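Local coordinates for protein agmatinase (Burkholderia thailandensis, PDB 4DZ4) that probably hydrolyses agmatine to putrescine and urea, as a manganese-dependent member of the arginase family that binds two metal ions per subunit, at residues A72-L80 against E299-C310; F245-F254 against T260-A271. All coordinates share one frame; numbering follows the deposited sequence.

Interaction 1: residues A72-L80 against E299-C310; sequences AVRAASVQL and EITAIAAAHVAC. With EDO (1,2-ethanediol), chain V.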
loop_
_atom_site.group_PDB
_atom_site.type_symbol
_atom_site.label_atom_id
_atom_site.label_comp_id
_atom_site.label_asym_id
_atom_site.label_seq_id
_atom_site.Cartn_x
_atom_site.Cartn_y
_atom_site.Cartn_z
ATOM N N ALA B 72 10.096 12.926 -5.631
ATOM C CA ALA B 72 10.340 11.653 -4.942
ATOM C C ALA B 72 11.835 11.454 -4.714
ATOM O O ALA B 72 12.248 10.994 -3.645
ATOM C CB ALA B 72 9.755 10.483 -5.735
ATOM N N VAL B 73 12.638 11.772 -5.718
ATOM C CA VAL B 73 14.086 11.610 -5.595
ATOM C C VAL B 73 14.659 12.606 -4.558
ATOM O O VAL B 73 15.502 12.225 -3.746
ATOM C CB VAL B 73 14.787 11.740 -6.961
ATOM C CG1 VAL B 73 16.317 11.653 -6.790
ATOM C CG2 VAL B 73 14.293 10.613 -7.879
ATOM N N ARG B 74 14.184 13.855 -4.569
ATOM C CA ARG B 74 14.561 14.792 -3.517
ATOM C C ARG B 74 14.267 14.264 -2.108
ATOM O O ARG B 74 15.146 14.281 -1.240
ATOM C CB ARG B 74 13.904 16.162 -3.723
ATOM C CG ARG B 74 14.465 16.895 -4.922
ATOM C CD ARG B 74 13.717 18.198 -5.093
ATOM N NE ARG B 74 14.270 19.021 -6.192
ATOM C CZ ARG B 74 13.701 19.263 -7.381
ATOM N NH1 ARG B 74 12.476 18.808 -7.707
ATOM N NH2 ARG B 74 14.340 20.047 -8.238
ATOM N N ALA B 75 13.034 13.794 -1.881
ATOM C CA ALA B 75 12.657 13.258 -0.575
ATOM C C ALA B 75 13.525 12.056 -0.192
ATOM O O ALA B 75 13.852 11.880 0.980
ATOM C CB ALA B 75 11.173 12.879 -0.541
ATOM N N ALA B 76 13.885 11.226 -1.172
ATOM C CA ALA B 76 14.668 10.031 -0.911
ATOM C C ALA B 76 16.146 10.300 -0.668
ATOM O O ALA B 76 16.895 9.363 -0.357
ATOM C CB ALA B 76 14.519 9.066 -2.084
ATOM N N SER B 77 16.575 11.540 -0.874
ATOM C CA SER B 77 18.000 11.877 -0.768
ATOM C C SER B 77 18.413 12.314 0.660
ATOM O O SER B 77 19.583 12.601 0.892
ATOM C CB SER B 77 18.367 12.967 -1.792
ATOM O OG SER B 77 17.830 14.234 -1.385
ATOM N N VAL B 78 17.462 12.368 1.589
ATOM C CA VAL B 78 17.747 12.889 2.956
ATOM C C VAL B 78 18.859 12.167 3.701
ATOM O O VAL B 78 19.713 12.803 4.347
ATOM C CB VAL B 78 16.483 13.088 3.836
ATOM C CG1 VAL B 78 15.558 14.106 3.185
ATOM C CG2 VAL B 78 15.708 11.788 4.043
ATOM N N GLN B 79 18.888 10.841 3.630
ATOM C CA GLN B 79 19.929 10.133 4.352
ATOM C C GLN B 79 21.304 10.363 3.741
ATOM O O GLN B 79 22.292 10.418 4.448
ATOM C CB GLN B 79 19.649 8.642 4.346
ATOM C CG GLN B 79 18.530 8.214 5.255
ATOM C CD GLN B 79 18.340 6.716 5.121
ATOM O OE1 GLN B 79 18.963 5.947 5.847
ATOM N NE2 GLN B 79 17.528 6.300 4.143
ATOM N N LEU B 80 21.356 10.466 2.417
ATOM C CA LEU B 80 22.616 10.689 1.709
ATOM C C LEU B 80 23.254 12.014 2.106
ATOM O O LEU B 80 24.489 12.159 2.053
ATOM C CB LEU B 80 22.363 10.645 0.198
ATOM C CG LEU B 80 22.133 9.215 -0.330
ATOM C CD1 LEU B 80 21.424 9.311 -1.670
ATOM C CD2 LEU B 80 23.452 8.460 -0.501
ATOM N N GLU B 299 9.682 3.949 -0.786
ATOM C CA GLU B 299 10.645 4.816 -1.465
ATOM C C GLU B 299 11.875 4.112 -2.001
ATOM O O GLU B 299 12.847 4.791 -2.370
ATOM C CB GLU B 299 11.124 5.952 -0.545
ATOM C CG GLU B 299 10.038 6.822 0.049
ATOM C CD GLU B 299 10.664 7.910 0.882
ATOM O OE1 GLU B 299 11.302 7.593 1.926
ATOM O OE2 GLU B 299 10.588 9.079 0.460
ATOM N N ILE B 300 11.873 2.780 -2.048
ATOM C CA ILE B 300 13.134 2.101 -2.403
ATOM C C ILE B 300 13.636 2.487 -3.810
ATOM O O ILE B 300 14.861 2.533 -4.053
ATOM C CB ILE B 300 13.095 0.575 -2.173
ATOM C CG1 ILE B 300 12.234 -0.141 -3.253
ATOM C CG2 ILE B 300 12.713 0.256 -0.702
ATOM C CD1 ILE B 300 12.315 -1.660 -3.211
ATOM N N THR B 301 12.706 2.756 -4.728
ATOM C CA THR B 301 13.109 3.133 -6.096
ATOM C C THR B 301 13.763 4.498 -6.111
ATOM O O THR B 301 14.847 4.694 -6.698
ATOM C CB THR B 301 11.920 3.175 -7.053
ATOM O OG1 THR B 301 11.197 1.932 -6.955
ATOM C CG2 THR B 301 12.403 3.374 -8.511
ATOM N N ALA B 302 13.093 5.430 -5.448
ATOM C CA ALA B 302 13.612 6.789 -5.325
ATOM C C ALA B 302 14.953 6.824 -4.573
ATOM O O ALA B 302 15.823 7.639 -4.927
ATOM C CB ALA B 302 12.573 7.697 -4.669
ATOM N N ILE B 303 15.100 5.960 -3.555
ATOM C CA ILE B 303 16.341 5.869 -2.795
ATOM C C ILE B 303 17.464 5.410 -3.738
ATOM O O ILE B 303 18.537 6.036 -3.780
ATOM C CB ILE B 303 16.189 4.918 -1.582
ATOM C CG1 ILE B 303 15.349 5.613 -0.488
ATOM C CG2 ILE B 303 17.585 4.560 -1.046
ATOM C CD1 ILE B 303 14.838 4.665 0.572
ATOM N N ALA B 304 17.198 4.375 -4.531
ATOM C CA ALA B 304 18.227 3.921 -5.462
ATOM C C ALA B 304 18.603 5.043 -6.460
ATOM O O ALA B 304 19.786 5.243 -6.747
ATOM C CB ALA B 304 17.804 2.645 -6.177
ATOM N N ALA B 305 17.604 5.747 -6.993
ATOM C CA ALA B 305 17.826 6.868 -7.931
ATOM C C ALA B 305 18.673 7.964 -7.280
ATOM O O ALA B 305 19.600 8.504 -7.921
ATOM C CB ALA B 305 16.486 7.451 -8.368
ATOM N N ALA B 306 18.350 8.291 -6.018
ATOM C CA ALA B 306 19.119 9.306 -5.259
ATOM C C ALA B 306 20.586 8.875 -5.076
ATOM O O ALA B 306 21.490 9.712 -5.206
ATOM C CB ALA B 306 18.463 9.619 -3.917
ATOM N N HIS B 307 20.815 7.574 -4.849
ATOM C CA HIS B 307 22.203 7.048 -4.725
ATOM C C HIS B 307 22.945 7.251 -6.033
ATOM O O HIS B 307 24.109 7.647 -6.024
ATOM C CB HIS B 307 22.200 5.556 -4.366
ATOM C CG HIS B 307 22.134 5.270 -2.882
ATOM N ND1 HIS B 307 23.255 4.977 -2.141
ATOM C CD2 HIS B 307 21.055 5.233 -2.003
ATOM C CE1 HIS B 307 22.886 4.742 -0.856
ATOM N NE2 HIS B 307 21.534 4.882 -0.775
ATOM N N VAL B 308 22.306 6.929 -7.164
ATOM C CA VAL B 308 22.943 7.117 -8.496
ATOM C C VAL B 308 23.350 8.583 -8.663
ATOM O O VAL B 308 24.491 8.883 -9.016
ATOM C CB VAL B 308 22.053 6.613 -9.653
ATOM C CG1 VAL B 308 22.653 6.993 -11.033
ATOM C CG2 VAL B 308 21.867 5.097 -9.514
ATOM N N ALA B 309 22.432 9.482 -8.328
ATOM C CA ALA B 309 22.661 10.923 -8.478
ATOM C C ALA B 309 23.799 11.353 -7.556
ATOM O O ALA B 309 24.654 12.153 -7.953
ATOM C CB ALA B 309 21.375 11.701 -8.157
ATOM N N CYS B 310 23.846 10.776 -6.358
ATOM C CA CYS B 310 24.873 11.143 -5.390
ATOM C C CYS B 310 26.248 10.711 -5.924
ATOM O O CYS B 310 27.215 11.489 -5.916
ATOM C CB CYS B 310 24.580 10.501 -4.024
ATOM S SG CYS B 310 25.928 10.693 -2.814
HETATM C C1 EDO V . 9.924 9.103 4.820
HETATM O O1 EDO V . 10.049 7.794 4.261
HETATM C C2 EDO V . 9.561 10.133 3.742
HETATM O O2 EDO V . 10.701 10.423 2.899
HETATM O O HOH W 1 10.584 9.234 -2.261
HETATM O O HOH W 2 13.721 9.066 2.085
#

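Interaction 2: residues F245-F254 against T260-A271; sequences FDIDCLDPAF and TPVAGGLSSAQA. With MN (manganese (II) ion), chain Q; MN (manganese (II) ion), chain P.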
loop_
_atom_site.group_PDB
_atom_site.type_symbol
_atom_site.label_atom_id
_atom_site.label_comp_id
_atom_site.label_asym_id
_atom_site.label_seq_id
_atom_site.Cartn_x
_atom_site.Cartn_y
_atom_site.Cartn_z
ATOM N N PHE B 245 20.445 7.568 -16.890
ATOM C CA PHE B 245 20.111 6.394 -16.089
ATOM C C PHE B 245 18.605 6.263 -15.924
ATOM O O PHE B 245 17.999 7.019 -15.154
ATOM C CB PHE B 245 20.792 6.453 -14.715
ATOM C CG PHE B 245 20.877 5.113 -14.035
ATOM C CD1 PHE B 245 19.726 4.505 -13.544
ATOM C CD2 PHE B 245 22.116 4.443 -13.910
ATOM C CE1 PHE B 245 19.766 3.245 -12.938
ATOM C CE2 PHE B 245 22.177 3.204 -13.273
ATOM C CZ PHE B 245 21.001 2.597 -12.787
ATOM N N ASP B 246 18.017 5.303 -16.626
ATOM C CA ASP B 246 16.587 4.985 -16.474
ATOM C C ASP B 246 16.525 3.979 -15.322
ATOM O O ASP B 246 17.126 2.929 -15.405
ATOM C CB ASP B 246 16.054 4.436 -17.809
ATOM C CG ASP B 246 14.547 3.999 -17.760
ATOM O OD1 ASP B 246 13.991 3.818 -16.660
ATOM O OD2 ASP B 246 13.951 3.815 -18.850
ATOM N N ILE B 247 15.852 4.338 -14.226
ATOM C CA ILE B 247 15.774 3.484 -13.040
ATOM C C ILE B 247 15.252 2.063 -13.342
ATOM O O ILE B 247 15.578 1.117 -12.612
ATOM C CB ILE B 247 14.985 4.181 -11.905
ATOM C CG1 ILE B 247 15.458 3.680 -10.503
ATOM C CG2 ILE B 247 13.458 4.055 -12.136
ATOM C CD1 ILE B 247 16.923 3.911 -10.161
ATOM N N ASP B 248 14.516 1.899 -14.443
ATOM C CA ASP B 248 14.046 0.550 -14.832
ATOM C C ASP B 248 15.159 -0.363 -15.360
ATOM O O ASP B 248 14.922 -1.535 -15.654
ATOM C CB ASP B 248 12.807 0.603 -15.757
ATOM C CG ASP B 248 13.124 0.951 -17.237
ATOM O OD1 ASP B 248 12.157 1.405 -17.902
ATOM O OD2 ASP B 248 14.268 0.808 -17.732
ATOM N N CYS B 249 16.381 0.177 -15.452
ATOM C CA CYS B 249 17.584 -0.682 -15.608
ATOM C C CYS B 249 17.602 -1.720 -14.436
ATOM O O CYS B 249 17.899 -2.902 -14.632
ATOM C CB CYS B 249 18.842 0.193 -15.531
ATOM S SG CYS B 249 20.351 -0.783 -15.721
ATOM N N LEU B 250 17.232 -1.261 -13.244
ATOM C CA LEU B 250 17.216 -2.124 -12.073
ATOM C C LEU B 250 16.036 -3.090 -12.177
ATOM O O LEU B 250 14.992 -2.747 -12.747
ATOM C CB LEU B 250 17.086 -1.284 -10.780
ATOM C CG LEU B 250 18.177 -0.227 -10.621
ATOM C CD1 LEU B 250 18.023 0.516 -9.290
ATOM C CD2 LEU B 250 19.567 -0.844 -10.718
ATOM N N ASP B 251 16.226 -4.294 -11.652
ATOM C CA ASP B 251 15.130 -5.240 -11.562
ATOM C C ASP B 251 13.959 -4.608 -10.820
ATOM O O ASP B 251 14.181 -3.832 -9.906
ATOM C CB ASP B 251 15.566 -6.523 -10.852
ATOM C CG ASP B 251 14.541 -7.643 -11.064
ATOM O OD1 ASP B 251 14.576 -8.323 -12.112
ATOM O OD2 ASP B 251 13.640 -7.750 -10.214
ATOM N N PRO B 252 12.721 -4.961 -11.196
ATOM C CA PRO B 252 11.546 -4.481 -10.424
ATOM C C PRO B 252 11.606 -4.741 -8.918
ATOM O O PRO B 252 10.959 -4.016 -8.153
ATOM C CB PRO B 252 10.373 -5.229 -11.087
ATOM C CG PRO B 252 10.823 -5.366 -12.561
ATOM C CD PRO B 252 12.326 -5.638 -12.453
ATOM N N ALA B 253 12.378 -5.730 -8.470
ATOM C CA ALA B 253 12.531 -5.934 -7.023
ATOM C C ALA B 253 13.180 -4.729 -6.341
ATOM O O ALA B 253 12.816 -4.373 -5.194
ATOM C CB ALA B 253 13.342 -7.195 -6.729
ATOM N N PHE B 254 14.143 -4.113 -7.047
ATOM C CA PHE B 254 14.886 -2.981 -6.526
ATOM C C PHE B 254 14.238 -1.670 -6.950
ATOM O O PHE B 254 14.392 -0.654 -6.249
ATOM C CB PHE B 254 16.320 -3.006 -7.073
ATOM C CG PHE B 254 17.063 -4.252 -6.715
ATOM C CD1 PHE B 254 17.792 -4.331 -5.519
ATOM C CD2 PHE B 254 17.031 -5.358 -7.569
ATOM C CE1 PHE B 254 18.459 -5.501 -5.184
ATOM C CE2 PHE B 254 17.674 -6.537 -7.219
ATOM C CZ PHE B 254 18.399 -6.606 -6.036
ATOM N N THR B 260 7.461 1.190 -16.752
ATOM C CA THR B 260 7.641 0.036 -17.657
ATOM C C THR B 260 8.600 -0.995 -17.054
ATOM O O THR B 260 9.746 -1.169 -17.532
ATOM C CB THR B 260 8.123 0.446 -19.090
ATOM O OG1 THR B 260 9.229 1.350 -18.967
ATOM C CG2 THR B 260 7.018 1.139 -19.872
ATOM N N PRO B 261 8.154 -1.698 -16.004
ATOM C CA PRO B 261 8.995 -2.677 -15.312
ATOM C C PRO B 261 9.217 -3.937 -16.170
ATOM O O PRO B 261 8.249 -4.498 -16.750
ATOM C CB PRO B 261 8.168 -3.025 -14.057
ATOM C CG PRO B 261 6.742 -2.743 -14.426
ATOM C CD PRO B 261 6.855 -1.517 -15.311
ATOM N N VAL B 262 10.465 -4.412 -16.186
ATOM C CA VAL B 262 10.819 -5.609 -16.973
ATOM C C VAL B 262 11.647 -6.543 -16.076
ATOM O O VAL B 262 12.718 -6.136 -15.560
ATOM C CB VAL B 262 11.656 -5.246 -18.226
ATOM C CG1 VAL B 262 11.909 -6.481 -19.080
ATOM C CG2 VAL B 262 10.970 -4.160 -19.055
ATOM N N ALA B 263 11.171 -7.774 -15.892
ATOM C CA ALA B 263 11.880 -8.723 -15.015
ATOM C C ALA B 263 13.308 -9.014 -15.520
ATOM O O ALA B 263 13.565 -8.950 -16.734
ATOM C CB ALA B 263 11.103 -10.030 -14.992
ATOM N N GLY B 264 14.190 -9.381 -14.588
ATOM C CA GLY B 264 15.557 -9.872 -14.912
ATOM C C GLY B 264 16.648 -8.803 -14.897
ATOM O O GLY B 264 17.681 -8.958 -15.564
ATOM N N GLY B 265 16.432 -7.706 -14.197
ATOM C CA GLY B 265 17.356 -6.561 -14.288
ATOM C C GLY B 265 18.507 -6.599 -13.280
ATOM O O GLY B 265 18.787 -7.622 -12.646
ATOM N N LEU B 266 19.174 -5.462 -13.165
ATOM C CA LEU B 266 20.315 -5.283 -12.281
ATOM C C LEU B 266 19.923 -5.037 -10.840
ATOM O O LEU B 266 18.860 -4.496 -10.558
ATOM C CB LEU B 266 21.154 -4.096 -12.776
ATOM C CG LEU B 266 22.205 -4.359 -13.863
ATOM C CD1 LEU B 266 21.713 -5.034 -15.103
ATOM C CD2 LEU B 266 22.928 -3.069 -14.235
ATOM N N SER B 267 20.797 -5.420 -9.911
ATOM C CA SER B 267 20.656 -4.969 -8.535
ATOM C C SER B 267 21.184 -3.523 -8.386
ATOM O O SER B 267 21.969 -3.073 -9.215
ATOM C CB SER B 267 21.426 -5.890 -7.584
ATOM O OG SER B 267 22.833 -5.836 -7.829
ATOM N N SER B 268 20.773 -2.815 -7.331
ATOM C CA SER B 268 21.377 -1.499 -7.091
ATOM C C SER B 268 22.890 -1.663 -6.811
ATOM O O SER B 268 23.676 -0.780 -7.181
ATOM C CB SER B 268 20.659 -0.727 -5.976
ATOM O OG SER B 268 20.632 -1.526 -4.815
ATOM N N ALA B 269 23.293 -2.773 -6.166
ATOM C CA ALA B 269 24.713 -3.023 -5.912
ATOM C C ALA B 269 25.503 -3.044 -7.224
ATOM O O ALA B 269 26.587 -2.410 -7.323
ATOM C CB ALA B 269 24.927 -4.328 -5.145
ATOM N N GLN B 270 25.013 -3.787 -8.207
ATOM C CA GLN B 270 25.689 -3.835 -9.524
ATOM C C GLN B 270 25.748 -2.459 -10.184
ATOM O O GLN B 270 26.796 -2.032 -10.670
ATOM C CB GLN B 270 25.007 -4.804 -10.499
ATOM C CG GLN B 270 25.089 -6.287 -10.179
ATOM C CD GLN B 270 24.157 -7.117 -11.063
ATOM O OE1 GLN B 270 22.936 -6.874 -11.131
ATOM N NE2 GLN B 270 24.725 -8.082 -11.777
ATOM N N ALA B 271 24.609 -1.780 -10.237
ATOM C CA ALA B 271 24.561 -0.480 -10.896
ATOM C C ALA B 271 25.511 0.526 -10.235
ATOM O O ALA B 271 26.209 1.292 -10.921
ATOM C CB ALA B 271 23.122 0.062 -10.929
HETATM MN MN MN Q . 13.262 1.955 -19.703
HETATM MN MN MN P . 14.193 4.601 -21.292
HETATM O O HOH W 3 12.442 -2.811 -14.960
HETATM O O HOH W 4 10.014 2.807 -16.626
HETATM O O HOH W 5 12.896 3.150 -21.358
#

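Interaction 1: residues A72-L80 against E299-C310
With CG set anti to its carbonyl carbon (chi1 -74°), Leu80 sends its two methyl branches onto helix 300-323: CD2 sits over one face of the His307 ring, 3.9 Å from the centroid, a CH-pi contact displaced toward the rim, and CD1 rests on Ala306 CB at 3.7 Å. Val73 spreads its two methyls over adjacent residues of the helix, CG1 (anti to the backbone N, chi1 176°) to Ala306 and CG2 to Ala305. Toward the start of helix 300-323 the contact runs on alanine. Ala76 CB lies 3.5 Å from Ala302 CB and also touches Ile303 CG1, so the helix axes approach to 7.9 Å while crossing at -79°. Methyl groups suit these places because longer chains would hold the backbones apart.

The polar end lies at Glu299, the N-cap residue. One water donates to Ala72 O and to Glu299 OE2, at 2.7 Å from the latter; a second joins Ala75 O to OE1. An ethanediol, probably from the crystallisation liquor, donates O1 to OE1 and O2 to OE2. Helix 69-76 and the residues after it thus rely on close fit, with no direct hydrogen bond across, while Glu299 is held by waters and a salt bridge to Arg63 of the second subunit.

Interaction 2: residues F245-F254 against T260-A271
Leu250 and Leu266 form a single beta bridge, in which Leu266 N donates to Cys249 O and Asp251 N to Leu266 O at 2.9 Å, both bonds nearly straight. Gly265 allows the close pass, since a CB there would collide with Asp251 N and Cys249 O. The carboxylate of Asp251 ties down the turn beside the bridge. Its OD1 takes Gly265 N on the anti lone pair (2.9 Å); Gly264 N comes in nearly along the C-O axis at 2.7 Å, though its hydrogen bond is bent (134°). OD2 receives Ala253 N in an Asx turn, and three N-H groups thereby fix the rotation of this buried group. Ser267 and Gln270 close a capping box, Gln270 N donating to Ser267 OG and Ser267 N to Gln270 OE1.

Apolar contacts fill the other end. The Phe254 ring lies flat beneath the N-terminus of helix 268-276, with Ser267 CA over its centre at 3.7 Å from the centroid, a CH-pi contact. Leu250 CD2 and the rim of Phe245, through CZ, both reach Ala271 CB.

Metal bonds mark the remaining side. Asp246 OD2 bridges the two manganese ions, as do Asp163 and a water. Asp248 chelates one ion through OD1 at 2.2 Å and OD2 at 2.5 Å, with His165; His139 and Asp167 bind the other. Asp248 OD2 also accepts Ala164 N, and one water joins OD1 to Thr260 N. Asp246 OD1 accepts Asp248 N, an Asx turn. This turn, the bridge and Asp251's bonds hold the backbone, and so set where Asp246 and Asp248 present their oxygens to manganese.

Both contacts are largely buried, yet they serve different parts of the arginase-family alpha/beta fold. Interaction 1 packs two helices that lie far apart in sequence, and its chemistry is mostly methyl against methyl; interaction 2 joins neighbouring parts of one beta-alpha-beta unit, at the end of strand 240-246, where polar and metal bonds dominate. They meet directly: Ile247 lies against Thr301 and Ala305, and Ile300 packs on the backbone of Ala253 and Phe254, so helix 300-323 separates the metal-bearing loop from helix 69-76. Each also reaches the subunit interface, where Gln79 in 72-80 binds Pro261 O of the second subunit, linking elements of the two contacts across chains.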